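Local coordinates for protein SCO1 homolog 1, mitochondrial (Arabidopsis thaliana, PDB 6N5U) that binds copper(I) as a thioredoxin-fold, Sco-like metallochaperone thought to insert copper into cytochrome c oxidase in mitochondria, at residues A[32-37]-A[51-56]; A[45-50]-A[86-91]. All blocks are in the same frame, centred on the assembly; numbering follows the deposited sequence.

Interaction 1: residues A[32-37]-A[51-56]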
loop_
_atom_site.group_PDB
_atom_site.type_symbol
_atom_site.label_atom_id
_atom_site.label_comp_id
_atom_site.label_asym_id
_atom_site.label_seq_id
_atom_site.Cartn_x
_atom_site.Cartn_y
_atom_site.Cartn_z
ATOM N N TRP A 32 -4.940 4.891 11.684
ATOM C CA TRP A 32 -4.159 5.616 10.658
ATOM C C TRP A 32 -3.589 4.556 9.716
ATOM O O TRP A 32 -3.084 3.517 10.184
ATOM C CB TRP A 32 -3.008 6.428 11.271
ATOM C CG TRP A 32 -3.438 7.732 11.840
ATOM C CD1 TRP A 32 -3.857 7.967 13.112
ATOM C CD2 TRP A 32 -3.561 8.976 11.140
ATOM N NE1 TRP A 32 -4.193 9.289 13.262
ATOM C CE2 TRP A 32 -4.046 9.925 12.061
ATOM C CE3 TRP A 32 -3.283 9.386 9.828
ATOM C CZ2 TRP A 32 -4.268 11.254 11.714
ATOM C CZ3 TRP A 32 -3.521 10.706 9.480
ATOM C CH2 TRP A 32 -3.992 11.626 10.423
ATOM N N THR A 33 -3.713 4.799 8.400
ATOM C CA THR A 33 -3.333 3.841 7.366
ATOM C C THR A 33 -2.423 4.446 6.302
ATOM O O THR A 33 -2.619 5.602 5.911
ATOM C CB THR A 33 -4.635 3.269 6.775
ATOM O OG1 THR A 33 -5.377 2.624 7.810
ATOM C CG2 THR A 33 -4.411 2.303 5.633
ATOM N N ILE A 34 -1.446 3.654 5.812
ATOM C CA ILE A 34 -0.569 4.067 4.710
ATOM C C ILE A 34 -0.762 3.067 3.587
ATOM O O ILE A 34 -0.477 1.896 3.790
ATOM C CB ILE A 34 0.938 4.275 5.078
ATOM C CG1 ILE A 34 1.114 5.329 6.199
ATOM C CG2 ILE A 34 1.740 4.676 3.826
ATOM C CD1 ILE A 34 2.495 5.372 6.870
ATOM N N LEU A 35 -1.264 3.513 2.411
ATOM C CA LEU A 35 -1.528 2.621 1.263
ATOM C C LEU A 35 -0.402 2.714 0.237
ATOM O O LEU A 35 -0.041 3.819 -0.156
ATOM C CB LEU A 35 -2.865 2.936 0.562
ATOM C CG LEU A 35 -4.127 3.179 1.379
ATOM C CD1 LEU A 35 -5.143 3.921 0.541
ATOM C CD2 LEU A 35 -4.776 1.889 1.810
ATOM N N TYR A 36 0.162 1.571 -0.173
ATOM C CA TYR A 36 1.238 1.491 -1.158
ATOM C C TYR A 36 0.748 0.588 -2.271
ATOM O O TYR A 36 0.297 -0.535 -2.014
ATOM C CB TYR A 36 2.592 0.977 -0.554
ATOM C CG TYR A 36 3.676 0.759 -1.596
ATOM C CD1 TYR A 36 4.376 1.835 -2.137
ATOM C CD2 TYR A 36 3.939 -0.512 -2.105
ATOM C CE1 TYR A 36 5.296 1.656 -3.176
ATOM C CE2 TYR A 36 4.857 -0.704 -3.142
ATOM C CZ TYR A 36 5.544 0.382 -3.666
ATOM O OH TYR A 36 6.461 0.212 -4.680
ATOM N N PHE A 37 0.813 1.078 -3.501
ATOM C CA PHE A 37 0.374 0.288 -4.657
ATOM C C PHE A 37 1.625 -0.341 -5.263
ATOM O O PHE A 37 2.621 0.364 -5.495
ATOM C CB PHE A 37 -0.379 1.180 -5.666
ATOM C CG PHE A 37 -1.769 1.627 -5.234
ATOM C CD1 PHE A 37 -1.934 2.624 -4.274
ATOM C CD2 PHE A 37 -2.910 1.070 -5.812
ATOM C CE1 PHE A 37 -3.203 3.017 -3.858
ATOM C CE2 PHE A 37 -4.187 1.473 -5.400
ATOM C CZ PHE A 37 -4.320 2.437 -4.415
ATOM N N ILE A 51 10.147 -2.119 2.519
ATOM C CA ILE A 51 11.123 -2.226 3.620
ATOM C C ILE A 51 11.125 -0.865 4.360
ATOM O O ILE A 51 10.986 -0.853 5.592
ATOM C CB ILE A 51 12.551 -2.696 3.172
ATOM C CG1 ILE A 51 12.570 -4.177 2.767
ATOM C CG2 ILE A 51 13.582 -2.445 4.280
ATOM C CD1 ILE A 51 13.725 -4.570 1.813
ATOM N N LYS A 52 11.205 0.264 3.588
ATOM C CA LYS A 52 11.134 1.658 4.063
ATOM C C LYS A 52 9.864 1.847 4.896
ATOM O O LYS A 52 9.952 2.294 6.028
ATOM C CB LYS A 52 11.092 2.634 2.866
ATOM C CG LYS A 52 11.250 4.119 3.239
ATOM C CD LYS A 52 10.483 5.090 2.332
ATOM C CE LYS A 52 10.863 5.046 0.869
ATOM N NZ LYS A 52 10.085 6.044 0.089
ATOM N N LEU A 53 8.698 1.444 4.349
ATOM C CA LEU A 53 7.403 1.530 5.019
ATOM C C LEU A 53 7.336 0.733 6.330
ATOM O O LEU A 53 6.871 1.274 7.326
ATOM C CB LEU A 53 6.267 1.134 4.058
ATOM C CG LEU A 53 4.840 1.230 4.595
ATOM C CD1 LEU A 53 4.538 2.639 5.150
ATOM C CD2 LEU A 53 3.828 0.798 3.519
ATOM N N ALA A 54 7.820 -0.522 6.347
ATOM C CA ALA A 54 7.800 -1.370 7.524
ATOM C C ALA A 54 8.644 -0.755 8.628
ATOM O O ALA A 54 8.173 -0.661 9.764
ATOM C CB ALA A 54 8.314 -2.741 7.165
ATOM N N ALA A 55 9.853 -0.259 8.290
ATOM C CA ALA A 55 10.739 0.374 9.269
ATOM C C ALA A 55 10.160 1.699 9.731
ATOM O O ALA A 55 10.351 2.061 10.895
ATOM C CB ALA A 55 12.127 0.567 8.687
ATOM N N ALA A 56 9.419 2.407 8.827
ATOM C CA ALA A 56 8.747 3.680 9.138
ATOM C C ALA A 56 7.603 3.429 10.147
ATOM O O ALA A 56 7.531 4.145 11.151
ATOM C CB ALA A 56 8.227 4.342 7.880
#
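Ile34, its backbone hydrogen-bonded to Val69 and Val71 of the adjoining strand, turns its side chain toward Leu53, and no polar bond crosses between strand 32-37 and helical residues 51-56. One methyl of the leucine does most of the touching. Leu53 CD1 lies against both arms of the isoleucine, 3.7 Å from Ile34 CG2 and 3.8 Å from Ile34 CD1, the two side chains passing alongside each other in opposite senses. Leu53 reaches the strand with its CG anti to the backbone N (chi1 -177°). Its other methyl, CD2, comes 4.3 Å from CB of Tyr36; beyond that CB the ring leads away from residues 51-56, toward Cys46 at the start of the same helix and the copper site. All three touching residues are buried, so this is a small, wholly apolar piece of core. On the flank of the same helix, Lys52 NZ forms a salt bridge with Glu49 OE1 and a weak hydrogen bond to His152 O. The contact seats helix 45-64 on strand 32-38 within a beta-alpha-beta unit of the thioredoxin fold; Ile57, one helical turn on, and Val68 of strand 68-74 continue the packing around Ile34.

Interaction 2: residues A[45-50]-A[86-91]. With CU1 (copper (I) ion), chain D.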
loop_
_atom_site.group_PDB
_atom_site.type_symbol
_atom_site.label_atom_id
_atom_site.label_comp_id
_atom_site.label_asym_id
_atom_site.label_seq_id
_atom_site.Cartn_x
_atom_site.Cartn_y
_atom_site.Cartn_z
ATOM N N ILE A 45 12.121 -1.841 -6.788
ATOM C CA ILE A 45 11.292 -0.720 -6.328
ATOM C C ILE A 45 10.364 -1.087 -5.151
ATOM O O ILE A 45 10.552 -0.512 -4.081
ATOM C CB ILE A 45 10.508 -0.069 -7.509
ATOM C CG1 ILE A 45 11.447 0.388 -8.671
ATOM C CG2 ILE A 45 9.577 1.056 -7.041
ATOM C CD1 ILE A 45 12.608 1.438 -8.345
ATOM N N CYS A 46 9.374 -2.012 -5.358
ATOM C CA CYS A 46 8.412 -2.442 -4.328
ATOM C C CYS A 46 9.104 -3.022 -3.093
ATOM O O CYS A 46 8.829 -2.487 -2.016
ATOM C CB CYS A 46 7.338 -3.383 -4.875
ATOM S SG CYS A 46 6.234 -2.636 -6.112
ATOM N N PRO A 47 10.035 -4.034 -3.182
ATOM C CA PRO A 47 10.714 -4.508 -1.962
ATOM C C PRO A 47 11.358 -3.364 -1.154
ATOM O O PRO A 47 11.171 -3.325 0.064
ATOM C CB PRO A 47 11.748 -5.504 -2.499
ATOM C CG PRO A 47 11.160 -6.015 -3.732
ATOM C CD PRO A 47 10.495 -4.816 -4.357
ATOM N N ASP A 48 12.026 -2.388 -1.832
ATOM C CA ASP A 48 12.664 -1.249 -1.163
ATOM C C ASP A 48 11.676 -0.344 -0.439
ATOM O O ASP A 48 11.901 0.011 0.716
ATOM C CB ASP A 48 13.533 -0.422 -2.128
ATOM C CG ASP A 48 14.736 -1.140 -2.705
ATOM O OD1 ASP A 48 15.142 -2.183 -2.139
ATOM O OD2 ASP A 48 15.271 -0.664 -3.729
ATOM N N GLU A 49 10.612 0.060 -1.141
ATOM C CA GLU A 49 9.546 0.929 -0.652
ATOM C C GLU A 49 8.821 0.342 0.542
ATOM O O GLU A 49 8.536 1.068 1.499
ATOM C CB GLU A 49 8.568 1.230 -1.784
ATOM C CG GLU A 49 9.203 2.068 -2.881
ATOM C CD GLU A 49 9.686 3.431 -2.434
ATOM O OE1 GLU A 49 8.822 4.313 -2.230
ATOM O OE2 GLU A 49 10.916 3.612 -2.268
ATOM N N LEU A 50 8.564 -0.986 0.504
ATOM C CA LEU A 50 7.922 -1.692 1.599
ATOM C C LEU A 50 8.852 -1.846 2.770
ATOM O O LEU A 50 8.404 -1.692 3.905
ATOM C CB LEU A 50 7.348 -3.040 1.168
ATOM C CG LEU A 50 6.073 -2.997 0.320
ATOM C CD1 LEU A 50 5.818 -4.354 -0.285
ATOM C CD2 LEU A 50 4.851 -2.481 1.137
ATOM N N HIS A 86 -0.450 -12.932 0.320
ATOM C CA HIS A 86 -0.297 -13.341 1.717
ATOM C C HIS A 86 1.155 -13.699 2.042
ATOM O O HIS A 86 1.702 -13.179 3.012
ATOM C CB HIS A 86 -1.217 -14.528 2.054
ATOM C CG HIS A 86 -1.171 -14.908 3.497
ATOM N ND1 HIS A 86 -1.924 -14.235 4.441
ATOM C CD2 HIS A 86 -0.413 -15.840 4.118
ATOM C CE1 HIS A 86 -1.630 -14.801 5.599
ATOM N NE2 HIS A 86 -0.724 -15.774 5.456
ATOM N N GLU A 87 1.765 -14.577 1.227
ATOM C CA GLU A 87 3.140 -15.026 1.381
ATOM C C GLU A 87 4.138 -13.872 1.267
ATOM O O GLU A 87 5.094 -13.801 2.039
ATOM C CB GLU A 87 3.448 -16.158 0.376
ATOM C CG GLU A 87 2.969 -17.531 0.843
ATOM C CD GLU A 87 3.011 -18.663 -0.171
ATOM O OE1 GLU A 87 3.002 -18.384 -1.393
ATOM O OE2 GLU A 87 3.028 -19.839 0.258
ATOM N N TYR A 88 3.871 -12.938 0.349
ATOM C CA TYR A 88 4.707 -11.768 0.095
ATOM C C TYR A 88 4.690 -10.771 1.237
ATOM O O TYR A 88 5.764 -10.395 1.696
ATOM C CB TYR A 88 4.277 -11.102 -1.220
ATOM C CG TYR A 88 5.170 -9.981 -1.711
ATOM C CD1 TYR A 88 6.421 -10.250 -2.267
ATOM C CD2 TYR A 88 4.734 -8.657 -1.692
ATOM C CE1 TYR A 88 7.226 -9.227 -2.767
ATOM C CE2 TYR A 88 5.537 -7.625 -2.176
ATOM C CZ TYR A 88 6.779 -7.914 -2.723
ATOM O OH TYR A 88 7.581 -6.899 -3.197
ATOM N N VAL A 89 3.481 -10.353 1.701
ATOM C CA VAL A 89 3.285 -9.318 2.735
ATOM C C VAL A 89 3.892 -9.719 4.077
ATOM O O VAL A 89 4.517 -8.878 4.731
ATOM C CB VAL A 89 1.820 -8.788 2.898
ATOM C CG1 VAL A 89 1.329 -8.082 1.639
ATOM C CG2 VAL A 89 0.833 -9.865 3.348
ATOM N N LYS A 90 3.766 -11.006 4.449
ATOM C CA LYS A 90 4.287 -11.553 5.704
ATOM C C LYS A 90 5.804 -11.365 5.862
ATOM O O LYS A 90 6.304 -11.369 6.996
ATOM C CB LYS A 90 3.920 -13.045 5.824
ATOM C CG LYS A 90 2.497 -13.329 6.317
ATOM C CD LYS A 90 2.139 -12.789 7.713
ATOM C CE LYS A 90 0.772 -13.262 8.147
ATOM N NZ LYS A 90 0.808 -14.655 8.683
ATOM N N GLU A 91 6.526 -11.199 4.723
ATOM C CA GLU A 91 7.991 -11.041 4.639
ATOM C C GLU A 91 8.524 -9.699 5.129
ATOM O O GLU A 91 9.680 -9.630 5.541
ATOM C CB GLU A 91 8.475 -11.221 3.183
ATOM C CG GLU A 91 8.230 -12.579 2.534
ATOM C CD GLU A 91 8.649 -12.676 1.076
ATOM O OE1 GLU A 91 9.273 -11.718 0.561
ATOM O OE2 GLU A 91 8.353 -13.717 0.447
HETATM CU CU CU1 D . 7.096 -2.053 -8.243
#
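Tyr88 crosses from helix 82-89 to the first turns of helix 45-64 and makes every direct contact between the two segments. Its CB points at the opposite helix, and with CG anti to the backbone N (chi1 -172°) the ring is carried straight out across the gap. Near the far end of the ring, CE2, the carbon next to CZ, meets a single methyl, Leu50 CD1, at 3.8 Å; the methyl approaches at a slant. Leu50 presents this methyl with its CG anti to the carbonyl carbon (chi1 -74°). At the tip, the phenol oxygen lies against carbon: Tyr88 OH is 3.7 Å from Pro47 CG and 3.8 Å from Pro47 CD, the proline and tyrosine side chains crossing at about a right angle. Cys46 CB closes in on the same oxygen at 3.9 Å. In this thioredoxin fold the start of helix 45-64 carries the second cysteine of the Sco CxxxC motif, and Pro47 has no backbone N-H, which costs no in-helix hydrogen bond in the first turn. Cys46 SG binds the copper(I) ion at 2.4 Å, with Cys42 and His131 as the other two ligands. The tyrosine touches CB of this ligand but does not reach the metal, since its OH stays 7.0 Å from the copper ion. On the helix 82-89 side, the ring of Phe92 meets Tyr88 edge-to-face, while Phe72 of strand 68-74 packs against Tyr88, Leu50 and Val89. In the same helical segment as Cys46, Glu49 OE2 forms a salt bridge with Lys150 NZ.

How the interactions relate
Both interactions use helix 45-64, in consecutive stretches: residues 45-50 serve interaction 2 and 51-56 interaction 1, their centres 10 Å apart. Along the chain the segments alternate, 32-37, 45-50, 51-56, then 86-91. Interaction 1 joins the helix to strand 32-38 of the seven-stranded mixed sheet, while interaction 2 joins it to helix 82-89. Tyr36 connects the two: its ring packs on Glu49 and Leu50, and its OH lies 3.2 Å from Cys46 SG. The start of the helix, which presents a copper ligand, is thus bordered by the sheet and a second helix, all within one thioredoxin-like domain.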